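Local coordinates for protein UDP-N-acetylenolpyruvoylglucosamine reductase (Listeria monocytogenes, PDB 3TX1) that catalyses, with FAD as cofactor, the NADPH-dependent reduction of UDP-N-acetylenolpyruvoylglucosamine to UDP-N-acetylmuramate, a step in peptidoglycan biosynthesis, at residues G243-R248 and N294-V299; G269-S274 and G279-I284. One frame throughout, in Å; residues are numbered along the deposited sequence.

Contact 1: G243-R248 and N294-V299. With FAD (flavin-adenine dinucleotide), chain B.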
ATOM      1  N   GLY A 243      -8.082  -2.449  -0.674  1.00 36.98           N
ATOM      2  CA  GLY A 243      -8.408  -3.779  -0.133  1.00 38.01           C
ATOM      3  C   GLY A 243      -9.747  -3.802   0.533  1.00 35.86           C
ATOM      4  O   GLY A 243     -10.760  -3.373  -0.011  1.00 35.62           O
ATOM      5  N   SER A 244      -9.716  -4.297   1.748  1.00 37.58           N
ATOM      6  CA  SER A 244     -10.850  -4.218   2.579  1.00 38.89           C
ATOM      7  C   SER A 244     -10.871  -2.702   2.805  1.00 35.15           C
ATOM      8  O   SER A 244      -9.892  -2.130   3.244  1.00 37.91           O
ATOM      9  CB  SER A 244     -10.580  -4.987   3.867  1.00 44.70           C
ATOM     10  OG  SER A 244     -11.776  -5.482   4.447  1.00 59.62           O
ATOM     11  N   VAL A 245     -11.963  -2.057   2.428  1.00 31.27           N
ATOM     12  CA  VAL A 245     -12.129  -0.618   2.565  1.00 30.46           C
ATOM     13  C   VAL A 245     -12.192  -0.096   4.023  1.00 31.14           C
ATOM     14  O   VAL A 245     -11.762   0.997   4.287  1.00 32.63           O
ATOM     15  CB  VAL A 245     -13.397  -0.152   1.765  1.00 29.72           C
ATOM     16  CG1 VAL A 245     -13.816   1.258   2.148  1.00 31.43           C
ATOM     17  CG2 VAL A 245     -13.171  -0.204   0.262  1.00 28.52           C
ATOM     18  N   PHE A 246     -12.713  -0.871   4.967  1.00 32.15           N
ATOM     19  CA  PHE A 246     -12.911  -0.372   6.337  1.00 32.74           C
ATOM     20  C   PHE A 246     -12.195  -1.141   7.443  1.00 33.55           C
ATOM     21  O   PHE A 246     -12.005  -2.328   7.338  1.00 35.98           O
ATOM     22  CB  PHE A 246     -14.422  -0.385   6.675  1.00 31.73           C
ATOM     23  CG  PHE A 246     -15.250   0.530   5.815  1.00 29.95           C
ATOM     24  CD1 PHE A 246     -15.928   0.046   4.716  1.00 28.82           C
ATOM     25  CD2 PHE A 246     -15.337   1.892   6.102  1.00 31.23           C
ATOM     26  CE1 PHE A 246     -16.678   0.898   3.928  1.00 29.03           C
ATOM     27  CE2 PHE A 246     -16.079   2.760   5.319  1.00 29.09           C
ATOM     28  CZ  PHE A 246     -16.758   2.262   4.231  1.00 29.45           C
ATOM     29  N   LYS A 247     -11.855  -0.477   8.538  1.00 34.76           N
ATOM     30  CA  LYS A 247     -11.292  -1.188   9.681  1.00 37.35           C
ATOM     31  C   LYS A 247     -12.418  -2.043  10.255  1.00 39.59           C
ATOM     32  O   LYS A 247     -13.584  -1.830   9.956  1.00 39.32           O
ATOM     33  CB  LYS A 247     -10.792  -0.202  10.743  1.00 38.74           C
ATOM     34  CG  LYS A 247      -9.910   0.894  10.175  1.00 40.29           C
ATOM     35  CD  LYS A 247      -9.376   1.852  11.233  1.00 43.66           C
ATOM     36  CE  LYS A 247      -8.324   2.782  10.628  1.00 44.36           C
ATOM     37  NZ  LYS A 247      -7.517   3.491  11.663  1.00 48.24           N
ATOM     38  N   ARG A 248     -12.100  -3.011  11.090  1.00 45.89           N
ATOM     39  CA  ARG A 248     -13.172  -3.830  11.634  1.00 51.39           C
ATOM     40  C   ARG A 248     -13.747  -3.162  12.907  1.00 53.79           C
ATOM     41  O   ARG A 248     -13.025  -2.940  13.885  1.00 53.12           O
ATOM     42  CB  ARG A 248     -12.698  -5.270  11.862  1.00 55.94           C
ATOM     43  CG  ARG A 248     -13.800  -6.269  12.196  1.00 64.65           C
ATOM     44  CD  ARG A 248     -13.233  -7.577  12.759  1.00 73.85           C
ATOM     45  NE  ARG A 248     -12.856  -8.647  11.803  1.00 77.92           N
ATOM     46  CZ  ARG A 248     -11.824  -8.636  10.946  1.00 77.26           C
ATOM     47  NH1 ARG A 248     -11.059  -7.556  10.799  1.00 74.68           N
ATOM     48  NH2 ARG A 248     -11.587  -9.704  10.182  1.00 73.30           N
ATOM     49  N   ASN A 294     -17.728   8.604  -3.099  1.00 28.02           N
ATOM     50  CA  ASN A 294     -19.155   8.674  -3.032  1.00 27.08           C
ATOM     51  C   ASN A 294     -19.746   7.364  -2.535  1.00 25.63           C
ATOM     52  O   ASN A 294     -20.629   7.342  -1.686  1.00 26.52           O
ATOM     53  CB  ASN A 294     -19.730   9.130  -4.383  1.00 29.10           C
ATOM     54  CG  ASN A 294     -19.736  10.673  -4.551  1.00 32.46           C
ATOM     55  OD1 ASN A 294     -19.623  11.196  -5.660  1.00 32.48           O
ATOM     56  ND2 ASN A 294     -19.870  11.402  -3.432  1.00 34.65           N
ATOM     57  N   LEU A 295     -19.234   6.246  -3.010  1.00 24.28           N
ATOM     58  CA  LEU A 295     -19.743   4.990  -2.517  1.00 23.15           C
ATOM     59  C   LEU A 295     -19.307   4.767  -1.055  1.00 22.80           C
ATOM     60  O   LEU A 295     -20.114   4.339  -0.211  1.00 22.77           O
ATOM     61  CB  LEU A 295     -19.330   3.848  -3.435  1.00 22.31           C
ATOM     62  CG  LEU A 295     -19.950   2.486  -3.206  1.00 20.97           C
ATOM     63  CD1 LEU A 295     -21.436   2.655  -2.905  1.00 21.33           C
ATOM     64  CD2 LEU A 295     -19.700   1.626  -4.444  1.00 21.00           C
ATOM     65  N   ILE A 296     -18.067   5.113  -0.738  1.00 22.16           N
ATOM     66  CA  ILE A 296     -17.621   4.970   0.620  1.00 21.97           C
ATOM     67  C   ILE A 296     -18.537   5.757   1.546  1.00 22.60           C
ATOM     68  O   ILE A 296     -19.029   5.226   2.535  1.00 23.92           O
ATOM     69  CB  ILE A 296     -16.184   5.448   0.800  1.00 22.99           C
ATOM     70  CG1 ILE A 296     -15.205   4.484   0.109  1.00 22.53           C
ATOM     71  CG2 ILE A 296     -15.843   5.560   2.283  1.00 23.68           C
ATOM     72  CD1 ILE A 296     -13.735   4.911   0.275  1.00 23.48           C
ATOM     73  N   ALA A 297     -18.812   7.005   1.226  1.00 22.65           N
ATOM     74  CA  ALA A 297     -19.643   7.807   2.131  1.00 23.55           C
ATOM     75  C   ALA A 297     -21.090   7.290   2.240  1.00 23.53           C
ATOM     76  O   ALA A 297     -21.703   7.302   3.323  1.00 23.70           O
ATOM     77  CB  ALA A 297     -19.610   9.262   1.733  1.00 24.14           C
ATOM     78  N   TYR A 298     -21.621   6.799   1.134  1.00 22.84           N
ATOM     79  CA  TYR A 298     -22.975   6.322   1.166  1.00 24.36           C
ATOM     80  C   TYR A 298     -23.100   5.039   2.017  1.00 23.82           C
ATOM     81  O   TYR A 298     -24.087   4.838   2.738  1.00 24.46           O
ATOM     82  CB  TYR A 298     -23.459   6.147  -0.256  1.00 25.26           C
ATOM     83  CG  TYR A 298     -24.855   5.656  -0.409  1.00 26.60           C
ATOM     84  CD1 TYR A 298     -25.941   6.552  -0.486  1.00 29.01           C
ATOM     85  CD2 TYR A 298     -25.102   4.285  -0.553  1.00 26.73           C
ATOM     86  CE1 TYR A 298     -27.244   6.086  -0.683  1.00 29.75           C
ATOM     87  CE2 TYR A 298     -26.398   3.808  -0.729  1.00 27.84           C
ATOM     88  CZ  TYR A 298     -27.445   4.699  -0.788  1.00 29.81           C
ATOM     89  OH  TYR A 298     -28.684   4.157  -0.950  1.00 33.82           O
ATOM     90  N   VAL A 299     -22.078   4.197   1.958  1.00 22.35           N
ATOM     91  CA  VAL A 299     -22.043   3.000   2.759  1.00 22.22           C
ATOM     92  C   VAL A 299     -21.932   3.393   4.220  1.00 24.11           C
ATOM     93  O   VAL A 299     -22.748   2.975   5.041  1.00 26.45           O
ATOM     94  CB  VAL A 299     -20.855   2.108   2.381  1.00 20.90           C
ATOM     95  CG1 VAL A 299     -20.543   1.116   3.491  1.00 20.93           C
ATOM     96  CG2 VAL A 299     -21.096   1.411   1.048  1.00 19.52           C
TER
HETATM   97  PA  FAD B 299       0.144   2.475  -1.170  1.00 35.15           P
HETATM   98  O1A FAD B 299       0.829   3.012  -2.381  1.00 36.34           O
HETATM   99  O2A FAD B 299      -1.313   2.117  -1.242  1.00 35.89           O
HETATM  100  O5B FAD B 299       0.235   3.554   0.006  1.00 35.57           O
HETATM  101  C5B FAD B 299       0.092   2.956   1.290  1.00 34.88           C
HETATM  102  C4B FAD B 299       0.636   3.838   2.394  1.00 35.66           C
HETATM  103  O4B FAD B 299       2.015   3.576   2.605  1.00 35.07           O
HETATM  104  C3B FAD B 299       0.532   5.330   2.171  1.00 36.94           C
HETATM  105  O3B FAD B 299       0.498   5.935   3.487  1.00 38.35           O
HETATM  106  C2B FAD B 299       1.882   5.616   1.514  1.00 36.84           C
HETATM  107  O2B FAD B 299       2.374   6.970   1.535  1.00 38.61           O
HETATM  108  C1B FAD B 299       2.774   4.753   2.358  1.00 35.96           C
HETATM  109  N9A FAD B 299       3.926   4.320   1.587  1.00 34.71           N
HETATM  110  C8A FAD B 299       3.937   3.669   0.414  1.00 33.78           C
HETATM  111  N7A FAD B 299       5.226   3.371   0.089  1.00 33.44           N
HETATM  112  C5A FAD B 299       6.055   3.816   1.059  1.00 33.81           C
HETATM  113  C6A FAD B 299       7.513   3.879   1.344  1.00 33.65           C
HETATM  114  N6A FAD B 299       8.460   3.377   0.504  1.00 33.06           N
HETATM  115  N1A FAD B 299       7.890   4.462   2.502  1.00 34.27           N
HETATM  116  C2A FAD B 299       7.022   4.966   3.368  1.00 35.35           C
HETATM  117  N3A FAD B 299       5.702   4.984   3.174  1.00 35.48           N
HETATM  118  C4A FAD B 299       5.171   4.438   2.057  1.00 34.72           C
HETATM  119  N1  FAD B 299      -3.251  -5.316   3.380  1.00 39.46           N
HETATM  120  C2  FAD B 299      -3.012  -6.222   4.360  1.00 41.59           C
HETATM  121  O2  FAD B 299      -2.368  -5.877   5.364  1.00 42.77           O
HETATM  122  N3  FAD B 299      -3.400  -7.504   4.311  1.00 43.24           N
HETATM  123  C4  FAD B 299      -4.094  -8.016   3.305  1.00 42.82           C
HETATM  124  O4  FAD B 299      -4.473  -9.210   3.312  1.00 44.40           O
HETATM  125  C4X FAD B 299      -4.394  -7.092   2.201  1.00 40.76           C
HETATM  126  N5  FAD B 299      -5.079  -7.525   1.147  1.00 41.00           N
HETATM  127  C5X FAD B 299      -5.381  -6.723   0.115  1.00 39.57           C
HETATM  128  C6  FAD B 299      -6.083  -7.258  -0.954  1.00 40.32           C
HETATM  129  C7  FAD B 299      -6.387  -6.483  -2.042  1.00 39.50           C
HETATM  130  C7M FAD B 299      -7.165  -7.073  -3.189  1.00 40.09           C
HETATM  131  C8  FAD B 299      -5.928  -5.076  -2.028  1.00 38.41           C
HETATM  132  C8M FAD B 299      -6.227  -4.165  -3.163  1.00 39.31           C
HETATM  133  C9  FAD B 299      -5.233  -4.551  -0.972  1.00 37.72           C
HETATM  134  C9A FAD B 299      -4.942  -5.332   0.120  1.00 38.08           C
HETATM  135  N10 FAD B 299      -4.206  -4.824   1.218  1.00 38.04           N
HETATM  136  C10 FAD B 299      -3.923  -5.697   2.285  1.00 39.12           C
HETATM  137  C1' FAD B 299      -3.785  -3.411   1.246  1.00 36.58           C
HETATM  138  C2' FAD B 299      -2.412  -3.221   0.643  1.00 36.32           C
HETATM  139  O2' FAD B 299      -2.061  -4.353  -0.149  1.00 37.34           O
HETATM  140  C3' FAD B 299      -1.352  -3.080   1.719  1.00 36.20           C
HETATM  141  O3' FAD B 299      -1.778  -2.022   2.568  1.00 36.35           O
HETATM  142  C4' FAD B 299      -0.008  -2.741   1.081  1.00 35.36           C
HETATM  143  O4' FAD B 299       1.084  -3.094   1.941  1.00 35.94           O
HETATM  144  C5' FAD B 299       0.081  -1.294   0.629  1.00 34.17           C
HETATM  145  O5' FAD B 299       1.069  -1.238  -0.372  1.00 33.76           O
HETATM  146  P   FAD B 299       1.239  -0.043  -1.391  1.00 33.49           P
HETATM  147  O1P FAD B 299       2.651  -0.133  -1.845  1.00 33.78           O
HETATM  148  O2P FAD B 299       0.121  -0.225  -2.360  1.00 34.47           O
HETATM  149  O3P FAD B 299       0.962   1.254  -0.559  1.00 33.90           O
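Val245 and Phe246, in the loop between helices 217-234 and 254-260, pack against Ile296 and Val299 on one side of helix 289-307 in a small, buried, wholly apolar contact within the C-terminal domain. Ile296 receives both loop residues, and Val299 receives Phe246 alone. Val245 meets Ile296 through one methyl, CG1, which lies 4.1 Å from Ile296 CG1, the two side chains running at a slant to each other. Phe246 inserts the far end of its ring between two helical positions one turn apart: Phe246 CZ is 3.9 Å from Ile296 CG2, and Phe246 CE1 is 3.9 Å from Val299 CG1. Both methyls reach the ring obliquely. In Ile296 the branch that meets Phe246 is the one opposite the backbone N, while CG1, opposite the carbonyl carbon (chi1 -70°), is left to meet Val245. The Phe246 ring is also covered by its own neighbour, since Val245 CG1 sits 3.4 Å above one face, offset toward the rim. That methyl thus touches both the ring and the helix.

The loop carries part of the probable active site of this MurB enzyme, in its C-terminal domain. Its first residue, Gly243, lines the FAD pocket, with Gly243 CA 3.4 Å from C9 of FAD on the benzenoid part of the flavin; no side chain intervenes there. Ser244, next in sequence, is the probable proton donor, and Val245, by backbone hydrogen bonding, pairs with Glu314, another predicted active-site residue. Having no polar bond of their own, the side chains joining loop to helix do so by hydrophobic burial, extended by Leu311 and by Ile258 of helix 254-260, both of which touch Phe246. Ile258 and Leu263 also pack on Val299.

Contact 2: G269-S274 and G279-I284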
ATOM      1  N   GLY A 269     -21.477   5.196 -10.345  1.00 27.81           N
ATOM      2  CA  GLY A 269     -20.555   5.349 -11.471  1.00 29.09           C
ATOM      3  C   GLY A 269     -19.945   4.018 -11.859  1.00 29.22           C
ATOM      4  O   GLY A 269     -20.651   3.090 -12.190  1.00 30.50           O
ATOM      5  N   GLY A 270     -18.626   3.900 -11.810  1.00 29.77           N
ATOM      6  CA  GLY A 270     -17.977   2.618 -12.126  1.00 29.60           C
ATOM      7  C   GLY A 270     -17.500   1.844 -10.891  1.00 28.29           C
ATOM      8  O   GLY A 270     -16.688   0.924 -10.996  1.00 27.82           O
ATOM      9  N   ALA A 271     -18.018   2.212  -9.725  1.00 26.77           N
ATOM     10  CA  ALA A 271     -17.619   1.605  -8.480  1.00 25.06           C
ATOM     11  C   ALA A 271     -18.744   0.732  -7.940  1.00 25.47           C
ATOM     12  O   ALA A 271     -19.920   1.069  -8.061  1.00 26.86           O
ATOM     13  CB  ALA A 271     -17.252   2.686  -7.480  1.00 23.70           C
ATOM     14  N   GLN A 272     -18.388  -0.394  -7.328  1.00 25.33           N
ATOM     15  CA  GLN A 272     -19.395  -1.309  -6.786  1.00 24.52           C
ATOM     16  C   GLN A 272     -18.988  -1.945  -5.476  1.00 22.39           C
ATOM     17  O   GLN A 272     -17.841  -2.311  -5.302  1.00 23.75           O
ATOM     18  CB  GLN A 272     -19.692  -2.411  -7.791  1.00 25.46           C
ATOM     19  CG  GLN A 272     -20.838  -3.322  -7.363  1.00 25.61           C
ATOM     20  CD  GLN A 272     -21.065  -4.452  -8.334  1.00 27.29           C
ATOM     21  OE1 GLN A 272     -20.106  -5.010  -8.876  1.00 28.82           O
ATOM     22  NE2 GLN A 272     -22.329  -4.828  -8.540  1.00 28.59           N
ATOM     23  N   VAL A 273     -19.908  -2.021  -4.539  1.00 20.91           N
ATOM     24  CA  VAL A 273     -19.636  -2.753  -3.324  1.00 21.37           C
ATOM     25  C   VAL A 273     -19.618  -4.186  -3.811  1.00 22.37           C
ATOM     26  O   VAL A 273     -20.645  -4.676  -4.300  1.00 25.03           O
ATOM     27  CB  VAL A 273     -20.756  -2.568  -2.292  1.00 21.32           C
ATOM     28  CG1 VAL A 273     -20.530  -3.474  -1.109  1.00 20.74           C
ATOM     29  CG2 VAL A 273     -20.829  -1.111  -1.873  1.00 20.64           C
ATOM     30  N   SER A 274     -18.460  -4.834  -3.728  1.00 21.05           N
ATOM     31  CA  SER A 274     -18.251  -6.150  -4.345  1.00 21.74           C
ATOM     32  C   SER A 274     -19.327  -7.187  -4.104  1.00 23.10           C
ATOM     33  O   SER A 274     -19.717  -7.425  -2.976  1.00 23.13           O
ATOM     34  CB  SER A 274     -16.912  -6.732  -3.893  1.00 22.37           C
ATOM     35  OG  SER A 274     -16.874  -8.115  -4.128  1.00 24.10           O
ATOM     36  N   GLY A 279     -17.009  -5.946   1.799  1.00 26.92           N
ATOM     37  CA  GLY A 279     -16.101  -4.939   2.371  1.00 24.55           C
ATOM     38  C   GLY A 279     -15.094  -4.375   1.372  1.00 23.81           C
ATOM     39  O   GLY A 279     -14.208  -3.595   1.747  1.00 23.56           O
ATOM     40  N   PHE A 280     -15.245  -4.782   0.110  1.00 22.95           N
ATOM     41  CA  PHE A 280     -14.432  -4.343  -1.007  1.00 22.27           C
ATOM     42  C   PHE A 280     -15.242  -3.525  -1.993  1.00 21.95           C
ATOM     43  O   PHE A 280     -16.349  -3.907  -2.388  1.00 21.74           O
ATOM     44  CB  PHE A 280     -13.984  -5.535  -1.812  1.00 23.39           C
ATOM     45  CG  PHE A 280     -12.735  -6.183  -1.329  1.00 25.18           C
ATOM     46  CD1 PHE A 280     -12.695  -6.862  -0.113  1.00 27.12           C
ATOM     47  CD2 PHE A 280     -11.631  -6.243  -2.151  1.00 25.86           C
ATOM     48  CE1 PHE A 280     -11.533  -7.517   0.322  1.00 28.24           C
ATOM     49  CE2 PHE A 280     -10.487  -6.930  -1.734  1.00 28.92           C
ATOM     50  CZ  PHE A 280     -10.431  -7.565  -0.494  1.00 27.87           C
ATOM     51  N   ILE A 281     -14.670  -2.418  -2.438  1.00 21.41           N
ATOM     52  CA  ILE A 281     -15.317  -1.659  -3.487  1.00 21.23           C
ATOM     53  C   ILE A 281     -14.517  -1.922  -4.765  1.00 21.86           C
ATOM     54  O   ILE A 281     -13.379  -1.465  -4.895  1.00 21.92           O
ATOM     55  CB  ILE A 281     -15.368  -0.176  -3.126  1.00 20.32           C
ATOM     56  CG1 ILE A 281     -16.334  -0.014  -1.973  1.00 19.85           C
ATOM     57  CG2 ILE A 281     -15.831   0.659  -4.304  1.00 20.24           C
ATOM     58  CD1 ILE A 281     -16.400   1.388  -1.437  1.00 19.97           C
ATOM     59  N   VAL A 282     -15.098  -2.681  -5.682  1.00 21.50           N
ATOM     60  CA  VAL A 282     -14.413  -3.001  -6.925  1.00 23.09           C
ATOM     61  C   VAL A 282     -14.681  -1.984  -8.043  1.00 24.02           C
ATOM     62  O   VAL A 282     -15.671  -1.284  -8.038  1.00 24.55           O
ATOM     63  CB  VAL A 282     -14.816  -4.393  -7.454  1.00 23.38           C
ATOM     64  CG1 VAL A 282     -14.477  -5.444  -6.440  1.00 23.27           C
ATOM     65  CG2 VAL A 282     -16.305  -4.422  -7.762  1.00 23.34           C
ATOM     66  N   ASN A 283     -13.828  -2.007  -9.054  1.00 25.55           N
ATOM     67  CA  ASN A 283     -13.866  -1.099 -10.174  1.00 26.09           C
ATOM     68  C   ASN A 283     -14.357  -1.881 -11.347  1.00 27.44           C
ATOM     69  O   ASN A 283     -13.563  -2.493 -12.056  1.00 30.98           O
ATOM     70  CB  ASN A 283     -12.438  -0.635 -10.453  1.00 26.68           C
ATOM     71  CG  ASN A 283     -12.342   0.400 -11.541  1.00 28.99           C
ATOM     72  OD1 ASN A 283     -13.312   0.694 -12.259  1.00 30.34           O
ATOM     73  ND2 ASN A 283     -11.152   0.990 -11.663  1.00 29.56           N
ATOM     74  N   ILE A 284     -15.658  -1.865 -11.563  1.00 26.35           N
ATOM     75  CA  ILE A 284     -16.236  -2.583 -12.681  1.00 26.93           C
ATOM     76  C   ILE A 284     -15.983  -1.926 -14.035  1.00 29.05           C
ATOM     77  O   ILE A 284     -16.596  -2.329 -15.022  1.00 31.34           O
ATOM     78  CB  ILE A 284     -17.743  -2.821 -12.489  1.00 26.39           C
ATOM     79  CG1 ILE A 284     -18.505  -1.503 -12.442  1.00 26.01           C
ATOM     80  CG2 ILE A 284     -17.973  -3.633 -11.231  1.00 25.04           C
ATOM     81  CD1 ILE A 284     -20.009  -1.666 -12.497  1.00 26.74           C
TER
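Gln272 and Val282 form the hydrogen-bonded pair at the middle of an antiparallel beta hairpin, flanked by the non-hydrogen-bonded pairs Ala271-Asn283 and Val273-Ile281. The hairpin supplies two strands of the C-terminal domain's three-stranded antiparallel sheet, 271-273 lying between 267-268 and 281-283. Gln272 N lies 2.9 Å from Val282 O, and Val282 N lies 2.8 Å from Gln272 O. Toward the turn, Ser274 N donates to Phe280 O over 2.7 Å in a nearly straight bond (172°); at the open end, the bond from Ile284 N to Gly270 O is weak.

Above this ladder Gln272 stands fully extended, CG trans to N (chi1 -174°), alongside Val282 and across Ile284 at about a right angle. Gln272 OE1 approaches Ile284 CG2 at 3.5 Å, while NE2 bonds to Gly265 O; Gln272 and Ile284 both touch Ile267 of strand 267-268. Val282 spreads its two methyls along the partner segment: Val282 CG2 is 3.9 Å from Gln272 CB, and Val282 CG1 is 3.8 Å from Ser274 CB.

On the other face, Ala271 CB meets Ile281 CG2 at 4.0 Å, and this face, with Val273, lies against helix 289-307. Phe280 has its ring directed away from the hairpin, against FAD and His277. Buried Asn283 extends from the same face as Ile281; its OD1 accepts from Gly285 N and Ala287 N and its ND2 donates to Thr49 O, which fixes the flip of the amide. The strands are therefore joined by main-chain bonds and apolar contacts, while Ser274 OG bonds within the hairpin's own turn, to Lys276 N and His277 N, and the amides of Gln272 and Asn283 bond to residues outside the paired strands.

Contacts 1 and 2 lie in the C-terminal domain, their centres about 10 Å apart. Along the chain the loop 243-248 comes first, then the hairpin strands of 269-274 and 279-284, and finally 294-299 on the helix that follows them; contact 1 thus spans contact 2. The hairpin touches both partners of contact 1. On the loop side, Val245 N and Gly279 O are 2.8 Å apart, probably hydrogen-bonded. On the helix side, Ile296 CG1 packs 3.7 Å from Ile281 CD1, and Leu295 lies over strand 271-273. Together they form a continuous packed unit, which probably helps to place Gly243 and Phe280 at the flavin, beside the probable proton donor Ser244.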